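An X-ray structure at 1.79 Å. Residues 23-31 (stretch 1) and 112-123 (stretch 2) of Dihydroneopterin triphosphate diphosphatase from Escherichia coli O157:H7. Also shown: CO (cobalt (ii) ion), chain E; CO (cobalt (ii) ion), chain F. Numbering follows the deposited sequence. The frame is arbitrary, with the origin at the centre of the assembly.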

# COMPACT_ATOMS: atom_id res chain seq x y z
N ARG A 23 13.17 3.70 -7.29
CA ARG A 23 13.11 3.56 -5.84
C ARG A 23 11.64 3.45 -5.43
O ARG A 23 10.77 4.00 -6.10
CB ARG A 23 13.80 4.73 -5.15
CG ARG A 23 15.32 4.57 -5.06
CD ARG A 23 15.89 5.35 -3.83
NE ARG A 23 17.33 5.50 -3.91
CZ ARG A 23 17.94 6.42 -4.65
NH1 ARG A 23 17.23 7.28 -5.38
NH2 ARG A 23 19.26 6.48 -4.68
N VAL A 24 11.41 2.79 -4.30
CA VAL A 24 10.08 2.48 -3.76
C VAL A 24 9.84 3.22 -2.45
O VAL A 24 10.68 3.22 -1.57
CB VAL A 24 9.94 0.98 -3.53
CG1 VAL A 24 8.64 0.63 -2.91
CG2 VAL A 24 10.07 0.27 -4.87
N LEU A 25 8.70 3.90 -2.39
CA LEU A 25 8.29 4.68 -1.25
C LEU A 25 7.75 3.78 -0.17
O LEU A 25 6.78 3.06 -0.39
CB LEU A 25 7.24 5.69 -1.69
CG LEU A 25 6.58 6.46 -0.54
CD1 LEU A 25 7.59 7.34 0.19
CD2 LEU A 25 5.39 7.25 -0.99
N MET A 26 8.38 3.81 1.00
CA MET A 26 7.96 2.96 2.11
C MET A 26 7.62 3.82 3.31
O MET A 26 8.32 4.82 3.61
CB MET A 26 9.05 1.97 2.43
CG MET A 26 9.35 1.04 1.28
SD MET A 26 7.95 -0.02 0.81
CE MET A 26 7.83 -0.98 2.30
N LEU A 27 6.55 3.42 4.00
CA LEU A 27 5.93 4.23 5.02
C LEU A 27 5.89 3.44 6.32
O LEU A 27 5.54 2.28 6.32
CB LEU A 27 4.52 4.64 4.58
CG LEU A 27 4.36 5.31 3.22
CD1 LEU A 27 2.93 5.32 2.78
CD2 LEU A 27 4.86 6.72 3.33
N GLN A 28 6.25 4.10 7.41
CA GLN A 28 6.36 3.50 8.75
C GLN A 28 5.02 3.51 9.48
O GLN A 28 4.48 4.57 9.74
CB GLN A 28 7.40 4.25 9.56
CG GLN A 28 7.66 3.59 10.90
CD GLN A 28 8.73 4.34 11.68
OE1 GLN A 28 8.87 5.55 11.55
NE2 GLN A 28 9.46 3.61 12.51
N ARG A 29 4.46 2.35 9.82
CA ARG A 29 3.13 2.36 10.45
C ARG A 29 3.13 2.92 11.87
O ARG A 29 4.14 2.88 12.58
CB ARG A 29 2.53 0.96 10.49
CG ARG A 29 2.12 0.46 9.14
CD ARG A 29 1.29 -0.83 9.28
NE ARG A 29 0.03 -0.57 9.98
CZ ARG A 29 -1.04 0.00 9.42
NH1 ARG A 29 -1.00 0.38 8.15
NH2 ARG A 29 -2.14 0.20 10.13
N ARG A 30 1.98 3.48 12.26
CA ARG A 30 1.82 4.05 13.60
C ARG A 30 1.45 3.01 14.65
O ARG A 30 1.86 3.12 15.81
CB ARG A 30 0.76 5.14 13.59
CG ARG A 30 1.19 6.50 12.97
CD ARG A 30 0.22 7.60 13.40
NE ARG A 30 0.02 7.42 14.83
CZ ARG A 30 0.72 8.00 15.79
NH1 ARG A 30 1.64 8.92 15.50
NH2 ARG A 30 0.48 7.68 17.06
N ASP A 31 0.68 2.00 14.26
CA ASP A 31 0.21 0.97 15.20
C ASP A 31 1.27 -0.10 15.45
O ASP A 31 1.29 -0.75 16.50
CB ASP A 31 -1.08 0.31 14.70
CG ASP A 31 -0.98 -0.19 13.25
OD1 ASP A 31 0.11 -0.08 12.65
OD2 ASP A 31 -2.01 -0.68 12.72
CO CO E . -5.65 4.58 5.05
CO CO F . -3.42 2.32 5.09
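Stretch 2, residues 112-123: QIVFTEHLAYKW

Stretch 2 reaches stretch 1 as an extended chain, passes through a loop, turns a corner at L119, and then runs as a strand beside the first one. The two strand axes approach to 4.7 Å, and their directions differ by 161°, so the pairing is antiparallel. L25 lies opposite W123, M26 opposite K122 and L27 opposite Y121.

The backbone ladder is regular through M26 and K122: M26 N donates to K122 O at 2.8 Å, and K122 N returns a bond to M26 O, also at 2.8 Å. It slips by one residue at Q28, where Q28 N donates to A120 O at 3.0 Å but Q28 O accepts from L119 N at 2.9 Å, where the chain turns its corner. Between these bonds the chains draw closer, and alpha carbons face carbonyls, as where Y121 CA lies 3.2 Å from M26 O.

L25, L27, Y121 and W123 share one face of the sheet. With chi1 m (-69°) and chi2 94°, W123 brings its indole back over stretch 1; L25 CB sits above the six-membered ring, 3.8 Å from its centroid, a CH-pi contact that suits a broad flat ring. L25 itself, t then p, places CD1 3.7 Å from Y121 CD2 and 4.0 Å from I113 CG1, so a branched aliphatic chain fills the space between its neighbours. Y121 adopts p (75°), which carries its ring away from stretch 1 and lets its OH accept a weak 3.4 Å bond from I113 N. Its CB remains near, 3.5 Å from L27 CD2.

L27 also serves H118. Its CB lies over one face of the imidazole, 3.6 Å from the centroid, and H118, in m with chi2 82°, presents that face while its NE2 bonds elsewhere in the structure.

M26 and K122 occupy the other face, and both ends lead away from the partner strand. M26 coils through m, m, m in a buried site, where a flexible thioether is at home; K122 starts m, m and then extends t, t, keeping its amine in an exposed setting.

Near the corner, Q28 extends t, t, with OE1 3.4 Å from A120 CB, whose small methyl leaves room for it. L119 is exposed, but CD2 lies 3.3 Å from R30 NH1. R29 bends at chi3 (p), and its NE and D31 OD1 form a salt bridge at 2.7 Å. E117, t, t, stretches its carboxylate to both cobalt ions, OE2 to the chain E ion and OE1 to the chain F ion, each at 2.1 Å. One water joins R30 N to E117 O, 2.7 Å from each.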

# COMPACT_ATOMS: atom_id res chain seq x y z
N GLN A 112 8.99 14.78 -2.23
CA GLN A 112 8.85 15.01 -0.82
C GLN A 112 7.41 14.67 -0.47
O GLN A 112 6.50 15.17 -1.11
CB GLN A 112 9.22 16.46 -0.51
CG GLN A 112 10.58 16.92 -1.15
CD GLN A 112 10.53 17.21 -2.69
OE1 GLN A 112 9.46 17.42 -3.28
NE2 GLN A 112 11.71 17.21 -3.32
N ILE A 113 7.21 13.78 0.52
CA ILE A 113 5.89 13.27 0.86
C ILE A 113 5.35 13.81 2.18
O ILE A 113 6.02 13.74 3.21
CB ILE A 113 5.92 11.70 0.95
CG1 ILE A 113 6.38 11.06 -0.37
CG2 ILE A 113 4.55 11.13 1.35
CD1 ILE A 113 5.47 11.35 -1.53
N VAL A 114 4.13 14.33 2.13
CA VAL A 114 3.36 14.65 3.32
C VAL A 114 2.41 13.52 3.65
O VAL A 114 1.53 13.21 2.85
CB VAL A 114 2.58 15.95 3.13
CG1 VAL A 114 1.72 16.24 4.34
CG2 VAL A 114 3.55 17.08 2.87
N PHE A 115 2.57 12.93 4.83
CA PHE A 115 1.82 11.72 5.19
C PHE A 115 0.90 11.99 6.38
O PHE A 115 1.14 12.94 7.14
CB PHE A 115 2.78 10.57 5.50
CG PHE A 115 3.89 10.94 6.45
CD1 PHE A 115 5.10 11.41 5.96
CD2 PHE A 115 3.72 10.84 7.82
CE1 PHE A 115 6.13 11.77 6.82
CE2 PHE A 115 4.75 11.21 8.70
CZ PHE A 115 5.96 11.67 8.19
N THR A 116 -0.12 11.16 6.54
CA THR A 116 -1.14 11.34 7.59
C THR A 116 -1.29 10.12 8.52
O THR A 116 -1.44 10.25 9.73
CB THR A 116 -2.50 11.67 6.95
OG1 THR A 116 -2.90 10.60 6.09
CG2 THR A 116 -2.42 12.94 6.14
N GLU A 117 -1.21 8.92 7.94
CA GLU A 117 -1.46 7.68 8.66
C GLU A 117 -0.18 7.07 9.27
O GLU A 117 -0.25 6.11 10.04
CB GLU A 117 -2.14 6.68 7.68
CG GLU A 117 -2.62 5.36 8.28
CD GLU A 117 -3.38 4.49 7.25
OE1 GLU A 117 -2.86 3.40 6.86
OE2 GLU A 117 -4.50 4.89 6.83
N HIS A 118 0.98 7.64 8.93
CA HIS A 118 2.25 7.00 9.25
C HIS A 118 3.18 7.88 10.10
O HIS A 118 2.84 9.01 10.38
CB HIS A 118 2.94 6.62 7.95
CG HIS A 118 2.21 5.56 7.17
ND1 HIS A 118 1.14 5.85 6.36
CD2 HIS A 118 2.36 4.22 7.14
CE1 HIS A 118 0.68 4.73 5.82
NE2 HIS A 118 1.41 3.72 6.27
N LEU A 119 4.35 7.36 10.46
CA LEU A 119 5.29 8.08 11.33
C LEU A 119 6.43 8.75 10.54
O LEU A 119 7.04 9.73 11.00
CB LEU A 119 5.87 7.11 12.35
CG LEU A 119 4.92 6.51 13.39
CD1 LEU A 119 5.59 5.39 14.15
CD2 LEU A 119 4.46 7.58 14.37
N ALA A 120 6.71 8.22 9.35
CA ALA A 120 7.92 8.54 8.57
C ALA A 120 7.79 7.91 7.19
O ALA A 120 6.97 7.01 7.03
CB ALA A 120 9.14 8.00 9.21
N TYR A 121 8.60 8.37 6.24
CA TYR A 121 8.68 7.75 4.91
C TYR A 121 10.15 7.66 4.47
O TYR A 121 11.03 8.44 4.91
CB TYR A 121 7.85 8.53 3.89
CG TYR A 121 8.46 9.83 3.43
CD1 TYR A 121 8.20 11.02 4.11
CD2 TYR A 121 9.27 9.88 2.32
CE1 TYR A 121 8.75 12.23 3.69
CE2 TYR A 121 9.83 11.09 1.88
CZ TYR A 121 9.56 12.25 2.57
OH TYR A 121 10.13 13.44 2.14
N LYS A 122 10.43 6.67 3.63
CA LYS A 122 11.76 6.50 3.03
C LYS A 122 11.64 6.03 1.57
O LYS A 122 10.76 5.22 1.24
CB LYS A 122 12.58 5.48 3.82
CG LYS A 122 13.23 6.03 5.06
CD LYS A 122 14.32 7.05 4.72
CE LYS A 122 15.00 7.60 5.97
NZ LYS A 122 15.79 8.83 5.65
N TRP A 123 12.51 6.54 0.69
CA TRP A 123 12.66 6.00 -0.66
C TRP A 123 13.79 4.99 -0.63
O TRP A 123 14.90 5.29 -0.21
CB TRP A 123 12.97 7.11 -1.70
CG TRP A 123 11.82 8.03 -1.96
CD1 TRP A 123 11.57 9.24 -1.35
CD2 TRP A 123 10.76 7.81 -2.85
NE1 TRP A 123 10.41 9.78 -1.83
CE2 TRP A 123 9.88 8.92 -2.75
CE3 TRP A 123 10.45 6.80 -3.76
CZ2 TRP A 123 8.74 9.04 -3.53
CZ3 TRP A 123 9.35 6.91 -4.51
CH2 TRP A 123 8.49 8.01 -4.40
O HOH W 1 -3.65 0.34 5.98
O HOH W 2 0.06 3.48 10.32
O HOH W 3 -7.45 4.68 5.72
O HOH W 4 -5.92 6.70 4.96
O HOH W 5 -1.34 2.12 4.43